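Local coordinates for protein Pro-Pro endopeptidase (Paenibacillus alvei, PDB 6FPC) that cleaves peptide bonds between two proline residues as a secreted zinc metalloprotease, acting on PLP-PVP motifs of a cell surface protein, at residues D129-I134 with P179-F184; E109-L114 with P153-A158. All blocks are in the same frame, centred on the assembly; numbering follows the deposited sequence.

Contact 1 (D129-I134 with P179-F184)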
loop_
_atom_site.group_PDB
_atom_site.type_symbol
_atom_site.label_atom_id
_atom_site.label_comp_id
_atom_site.label_asym_id
_atom_site.label_seq_id
_atom_site.Cartn_x
_atom_site.Cartn_y
_atom_site.Cartn_z
ATOM N N ASP A 129 -19.964 -5.414 -4.456
ATOM C CA ASP A 129 -20.990 -4.412 -4.797
ATOM C C ASP A 129 -21.093 -3.305 -3.760
ATOM O O ASP A 129 -21.258 -2.142 -4.131
ATOM C CB ASP A 129 -22.368 -5.066 -5.015
ATOM C CG ASP A 129 -22.408 -6.124 -6.098
ATOM O OD1 ASP A 129 -21.711 -5.954 -7.126
ATOM O OD2 ASP A 129 -23.148 -7.117 -5.928
ATOM N N GLU A 130 -20.948 -3.667 -2.462
ATOM C CA GLU A 130 -21.006 -2.746 -1.338
ATOM C C GLU A 130 -19.883 -1.716 -1.445
ATOM O O GLU A 130 -20.145 -0.522 -1.299
ATOM C CB GLU A 130 -20.906 -3.494 0.006
ATOM C CG GLU A 130 -21.104 -2.588 1.215
ATOM C CD GLU A 130 -20.730 -3.118 2.590
ATOM O OE1 GLU A 130 -20.031 -4.154 2.678
ATOM O OE2 GLU A 130 -21.131 -2.475 3.588
ATOM N N PHE A 131 -18.637 -2.183 -1.668
ATOM C CA PHE A 131 -17.505 -1.260 -1.765
ATOM C C PHE A 131 -17.580 -0.432 -3.044
ATOM O O PHE A 131 -17.295 0.762 -2.988
ATOM C CB PHE A 131 -16.139 -1.924 -1.569
ATOM C CG PHE A 131 -15.058 -0.879 -1.306
ATOM C CD1 PHE A 131 -14.993 -0.212 -0.087
ATOM C CD2 PHE A 131 -14.174 -0.501 -2.308
ATOM C CE1 PHE A 131 -14.017 0.770 0.148
ATOM C CE2 PHE A 131 -13.183 0.464 -2.067
ATOM C CZ PHE A 131 -13.131 1.110 -0.854
ATOM N N ILE A 132 -17.975 -1.051 -4.179
ATOM C CA ILE A 132 -18.131 -0.326 -5.456
ATOM C C ILE A 132 -19.101 0.857 -5.289
ATOM O O ILE A 132 -18.828 1.952 -5.799
ATOM C CB ILE A 132 -18.598 -1.283 -6.595
ATOM C CG1 ILE A 132 -17.509 -2.352 -6.977
ATOM C CG2 ILE A 132 -19.118 -0.520 -7.841
ATOM C CD1 ILE A 132 -16.257 -1.919 -7.453
ATOM N N ASN A 133 -20.237 0.616 -4.605
ATOM C CA ASN A 133 -21.236 1.638 -4.327
ATOM C C ASN A 133 -20.593 2.812 -3.530
ATOM O O ASN A 133 -20.793 3.971 -3.886
ATOM C CB ASN A 133 -22.445 1.044 -3.577
ATOM C CG ASN A 133 -23.469 2.091 -3.185
ATOM O OD1 ASN A 133 -24.180 2.653 -4.028
ATOM N ND2 ASN A 133 -23.542 2.397 -1.898
ATOM N N ILE A 134 -19.792 2.491 -2.490
ATOM C CA ILE A 134 -19.098 3.479 -1.670
ATOM C C ILE A 134 -18.086 4.286 -2.530
ATOM O O ILE A 134 -18.058 5.527 -2.475
ATOM C CB ILE A 134 -18.435 2.801 -0.446
ATOM C CG1 ILE A 134 -19.501 2.323 0.564
ATOM C CG2 ILE A 134 -17.452 3.761 0.243
ATOM C CD1 ILE A 134 -18.991 1.229 1.500
ATOM N N PRO A 179 -17.720 9.678 4.871
ATOM C CA PRO A 179 -18.339 8.916 5.983
ATOM C C PRO A 179 -18.738 7.475 5.651
ATOM O O PRO A 179 -18.609 6.609 6.525
ATOM C CB PRO A 179 -19.560 9.768 6.371
ATOM C CG PRO A 179 -19.850 10.588 5.156
ATOM C CD PRO A 179 -18.502 10.900 4.580
ATOM N N LEU A 180 -19.203 7.203 4.412
ATOM C CA LEU A 180 -19.551 5.817 4.090
ATOM C C LEU A 180 -18.286 4.938 4.052
ATOM O O LEU A 180 -18.335 3.796 4.504
ATOM C CB LEU A 180 -20.373 5.675 2.800
ATOM C CG LEU A 180 -21.733 6.369 2.785
ATOM C CD1 LEU A 180 -22.194 6.602 1.366
ATOM C CD2 LEU A 180 -22.795 5.578 3.584
ATOM N N THR A 181 -17.142 5.503 3.587
ATOM C CA THR A 181 -15.862 4.778 3.517
ATOM C C THR A 181 -15.351 4.565 4.930
ATOM O O THR A 181 -14.853 3.480 5.229
ATOM C CB THR A 181 -14.826 5.508 2.638
ATOM O OG1 THR A 181 -15.424 5.839 1.392
ATOM C CG2 THR A 181 -13.589 4.648 2.340
ATOM N N TYR A 182 -15.451 5.604 5.791
ATOM C CA TYR A 182 -15.018 5.506 7.190
ATOM C C TYR A 182 -15.772 4.350 7.915
ATOM O O TYR A 182 -15.146 3.558 8.612
ATOM C CB TYR A 182 -15.209 6.853 7.923
ATOM C CG TYR A 182 -15.096 6.741 9.428
ATOM C CD1 TYR A 182 -16.220 6.506 10.215
ATOM C CD2 TYR A 182 -13.855 6.804 10.061
ATOM C CE1 TYR A 182 -16.116 6.346 11.598
ATOM C CE2 TYR A 182 -13.741 6.659 11.446
ATOM C CZ TYR A 182 -14.876 6.435 12.209
ATOM O OH TYR A 182 -14.781 6.311 13.570
ATOM N N GLU A 183 -17.101 4.287 7.753
ATOM C CA GLU A 183 -17.992 3.268 8.329
ATOM C C GLU A 183 -17.564 1.847 7.890
ATOM O O GLU A 183 -17.407 0.953 8.727
ATOM C CB GLU A 183 -19.432 3.556 7.898
ATOM C CG GLU A 183 -20.449 2.585 8.478
ATOM C CD GLU A 183 -21.892 2.867 8.103
ATOM O OE1 GLU A 183 -22.158 3.193 6.920
ATOM O OE2 GLU A 183 -22.761 2.749 8.999
ATOM N N PHE A 184 -17.317 1.675 6.577
ATOM C CA PHE A 184 -16.867 0.411 5.998
ATOM C C PHE A 184 -15.516 0.005 6.610
ATOM O O PHE A 184 -15.378 -1.138 7.057
ATOM C CB PHE A 184 -16.777 0.539 4.473
ATOM C CG PHE A 184 -16.258 -0.687 3.752
ATOM C CD1 PHE A 184 -17.133 -1.656 3.276
ATOM C CD2 PHE A 184 -14.892 -0.851 3.513
ATOM C CE1 PHE A 184 -16.651 -2.789 2.603
ATOM C CE2 PHE A 184 -14.412 -1.978 2.830
ATOM C CZ PHE A 184 -15.296 -2.928 2.370
#
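Phe184 reaches from the 179-184 helix into the groove formed by Glu130, Phe131 and Ile134 on the 129-134 helix. Its CG is anti to the backbone N, which directs CG toward helix 129-134. Phe131 CD1 lies 3.4 Å above one face of the Phe184 ring, offset toward the rim. The two rings are tilted by 47° with centroids 4.9 Å apart, so the pair is oblique. At the edge of the Phe184 ring sits the carboxylate of Glu130, its plane turned 78° from the ring. Glu130 OE1 is 3.6 Å from Phe184 CE1. This carboxylate belongs to an exposed residue and borders the buried aromatic pair.

Ile134 divides its two branches. Ile134 CG2 is anti to the backbone N and comes within 3.1 Å of Thr181 OG1, a close approach. The other branch runs on past Leu180, with Ile134 CG1 4.1 Å from Leu180 CB, and ends with Ile134 CD1 3.8 Å from Phe184 CB. Thr181 OG1 finds its polar partners outside the two segments, in hydrogen bonds with Tyr156 and Glu138. No hydrogen bond joins the two segments. The axes approach to 10.2 Å at 149°, as in a near-antiparallel helix pair packed through apolar side chains, here in the helical C-terminal part of this M34 metalloprotease.

Contact 2 (E109-L114 with P153-A158). With CD (cadmium ion), chain F.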
loop_
_atom_site.group_PDB
_atom_site.type_symbol
_atom_site.label_atom_id
_atom_site.label_comp_id
_atom_site.label_asym_id
_atom_site.label_seq_id
_atom_site.Cartn_x
_atom_site.Cartn_y
_atom_site.Cartn_z
ATOM N N GLU A 109 4.370 2.076 2.469
ATOM C CA GLU A 109 4.319 0.706 3.004
ATOM C C GLU A 109 2.921 0.279 3.424
ATOM O O GLU A 109 2.550 -0.861 3.135
ATOM C CB GLU A 109 5.351 0.445 4.129
ATOM C CG GLU A 109 5.222 1.324 5.370
ATOM C CD GLU A 109 5.950 2.660 5.318
ATOM O OE1 GLU A 109 6.304 3.101 4.199
ATOM O OE2 GLU A 109 6.124 3.287 6.391
ATOM N N ILE A 110 2.117 1.187 4.020
ATOM C CA ILE A 110 0.747 0.797 4.394
ATOM C C ILE A 110 -0.088 0.575 3.137
ATOM O O ILE A 110 -0.758 -0.464 3.028
ATOM C CB ILE A 110 0.078 1.775 5.391
ATOM C CG1 ILE A 110 0.755 1.658 6.772
ATOM C CG2 ILE A 110 -1.434 1.508 5.504
ATOM C CD1 ILE A 110 0.476 2.897 7.704
ATOM N N HIS A 111 -0.012 1.537 2.182
ATOM C CA HIS A 111 -0.745 1.492 0.907
ATOM C C HIS A 111 -0.491 0.164 0.163
ATOM O O HIS A 111 -1.436 -0.553 -0.184
ATOM C CB HIS A 111 -0.358 2.696 0.014
ATOM C CG HIS A 111 -1.040 2.688 -1.323
ATOM N ND1 HIS A 111 -2.194 3.405 -1.546
ATOM C CD2 HIS A 111 -0.710 2.029 -2.458
ATOM C CE1 HIS A 111 -2.514 3.197 -2.814
ATOM N NE2 HIS A 111 -1.648 2.380 -3.405
ATOM N N GLU A 112 0.785 -0.170 -0.059
ATOM C CA GLU A 112 1.147 -1.392 -0.787
ATOM C C GLU A 112 0.774 -2.661 -0.018
ATOM O O GLU A 112 0.306 -3.609 -0.639
ATOM C CB GLU A 112 2.623 -1.377 -1.227
ATOM C CG GLU A 112 2.916 -0.286 -2.271
ATOM C CD GLU A 112 2.192 -0.435 -3.606
ATOM O OE1 GLU A 112 2.022 0.592 -4.299
ATOM O OE2 GLU A 112 1.789 -1.571 -3.959
ATOM N N THR A 113 0.898 -2.659 1.315
ATOM C CA THR A 113 0.510 -3.830 2.102
ATOM C C THR A 113 -0.998 -4.059 1.992
ATOM O O THR A 113 -1.429 -5.197 1.880
ATOM C CB THR A 113 0.997 -3.727 3.564
ATOM O OG1 THR A 113 2.412 -3.557 3.556
ATOM C CG2 THR A 113 0.662 -4.986 4.397
ATOM N N LEU A 114 -1.797 -2.985 1.980
ATOM C CA LEU A 114 -3.260 -3.089 1.933
ATOM C C LEU A 114 -3.757 -3.684 0.616
ATOM O O LEU A 114 -4.802 -4.333 0.616
ATOM C CB LEU A 114 -3.935 -1.740 2.294
ATOM C CG LEU A 114 -4.387 -1.575 3.777
ATOM C CD1 LEU A 114 -5.576 -2.458 4.101
ATOM C CD2 LEU A 114 -3.292 -1.885 4.773
ATOM N N PRO A 153 -11.364 0.936 -7.848
ATOM C CA PRO A 153 -11.765 0.616 -6.450
ATOM C C PRO A 153 -10.627 0.012 -5.624
ATOM O O PRO A 153 -10.581 0.242 -4.432
ATOM C CB PRO A 153 -12.890 -0.414 -6.607
ATOM C CG PRO A 153 -13.312 -0.337 -8.026
ATOM C CD PRO A 153 -12.217 0.256 -8.847
ATOM N N THR A 154 -9.714 -0.777 -6.241
ATOM C CA THR A 154 -8.558 -1.334 -5.504
ATOM C C THR A 154 -7.667 -0.216 -4.944
ATOM O O THR A 154 -7.182 -0.314 -3.818
ATOM C CB THR A 154 -7.708 -2.234 -6.407
ATOM O OG1 THR A 154 -7.444 -1.504 -7.604
ATOM C CG2 THR A 154 -8.407 -3.542 -6.736
ATOM N N GLU A 155 -7.489 0.865 -5.723
ATOM C CA GLU A 155 -6.669 1.994 -5.304
ATOM C C GLU A 155 -7.379 2.797 -4.203
ATOM O O GLU A 155 -6.758 3.156 -3.180
ATOM C CB GLU A 155 -6.246 2.814 -6.548
ATOM C CG GLU A 155 -5.381 1.968 -7.500
ATOM C CD GLU A 155 -4.022 1.574 -6.923
ATOM O OE1 GLU A 155 -3.304 0.788 -7.580
ATOM O OE2 GLU A 155 -3.644 2.101 -5.851
ATOM N N TYR A 156 -8.696 3.003 -4.363
ATOM C CA TYR A 156 -9.482 3.704 -3.345
ATOM C C TYR A 156 -9.467 2.897 -2.045
ATOM O O TYR A 156 -9.254 3.474 -0.974
ATOM C CB TYR A 156 -10.918 3.952 -3.825
ATOM C CG TYR A 156 -11.706 4.821 -2.867
ATOM C CD1 TYR A 156 -11.233 6.075 -2.480
ATOM C CD2 TYR A 156 -12.881 4.356 -2.277
ATOM C CE1 TYR A 156 -11.918 6.854 -1.556
ATOM C CE2 TYR A 156 -13.580 5.133 -1.350
ATOM C CZ TYR A 156 -13.103 6.389 -1.009
ATOM O OH TYR A 156 -13.788 7.177 -0.124
ATOM N N PHE A 157 -9.570 1.556 -2.156
ATOM C CA PHE A 157 -9.496 0.684 -0.986
ATOM C C PHE A 157 -8.169 0.897 -0.262
ATOM O O PHE A 157 -8.159 1.242 0.910
ATOM C CB PHE A 157 -9.685 -0.813 -1.343
ATOM C CG PHE A 157 -9.542 -1.669 -0.102
ATOM C CD1 PHE A 157 -10.607 -1.820 0.783
ATOM C CD2 PHE A 157 -8.309 -2.236 0.237
ATOM C CE1 PHE A 157 -10.468 -2.567 1.954
ATOM C CE2 PHE A 157 -8.164 -2.964 1.431
ATOM C CZ PHE A 157 -9.247 -3.125 2.276
ATOM N N ALA A 158 -7.046 0.731 -0.966
ATOM C CA ALA A 158 -5.718 0.859 -0.362
ATOM C C ALA A 158 -5.451 2.262 0.243
ATOM O O ALA A 158 -4.897 2.374 1.339
ATOM C CB ALA A 158 -4.651 0.506 -1.381
HETATM CD CD CD F . -1.871 1.329 -5.332
HETATM O O HOH W 1 -0.154 0.778 -6.309
#
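Helices 109-114 and 153-158 run at 131° to each other, their axes 9.2 Å apart at closest approach, and the CA atoms of His111 and Ala158 are the nearest pair. This is the zincin metal site. Helix 108-121 carries the HExxH motif, of which His111 and Glu112 lie in this segment, and the second helix supplies the glutamate ligand. His111 and Glu155 meet at a cadmium ion that occupies the catalytic site; a zinc ion is also modelled there. His111 CG is anti to the backbone N, and its ring meets the metal through NE2. Glu155 bends at chi2 (-66°) and binds with both oxygens unequally, Glu155 OE2 at 2.0 Å from the cadmium ion and OE1 at 2.7 Å. Ring and carboxylate are nearly coplanar, 15° apart. Glu155 OE2 and His111 NE2 share the metal and no hydrogen bond. His115 and Tyr148 complete the protein ligands. His111 ND1 bonds to Glu159, a second-shell residue that helps fix the ring.

Ala158 CB packs over one face of the His111 ring in a CH-pi contact, 3.9 Å from the centroid. Elsewhere in the contact, Leu114 CD1 touches Phe157 CE2, and Leu114 O lies at the edge of that ring. A metal-bound water, 2.0 Å from the cadmium ion, donates to Glu112, the predicted proton acceptor, with the water oxygen 3.0 Å from Glu112 OE1.

In the fold
Contact 2 supplies two of the four protein ligands of the metal site near the centre of the chain, and contact 1 lies farther out, with centres 15 Å apart. Helix 153-166 connects them. The side chain of Tyr156 leaves this helix away from 109-114, and Tyr156 OH is 2.6 Å from Thr181 OG1, a probable hydrogen bond. Pro153 packs on helix 129-138, with Pro153 CG 3.4 Å from Ile132 CD1. Phe131 CZ also touches Tyr156 CD2, at 3.6 Å. Contact 1 packs on helix 153-166, which carries the ligand Glu155, and itself holds no metal ligand. The side chain of Phe131 is about 9 Å from that of Glu155 and about 12 Å from the bound zinc ion.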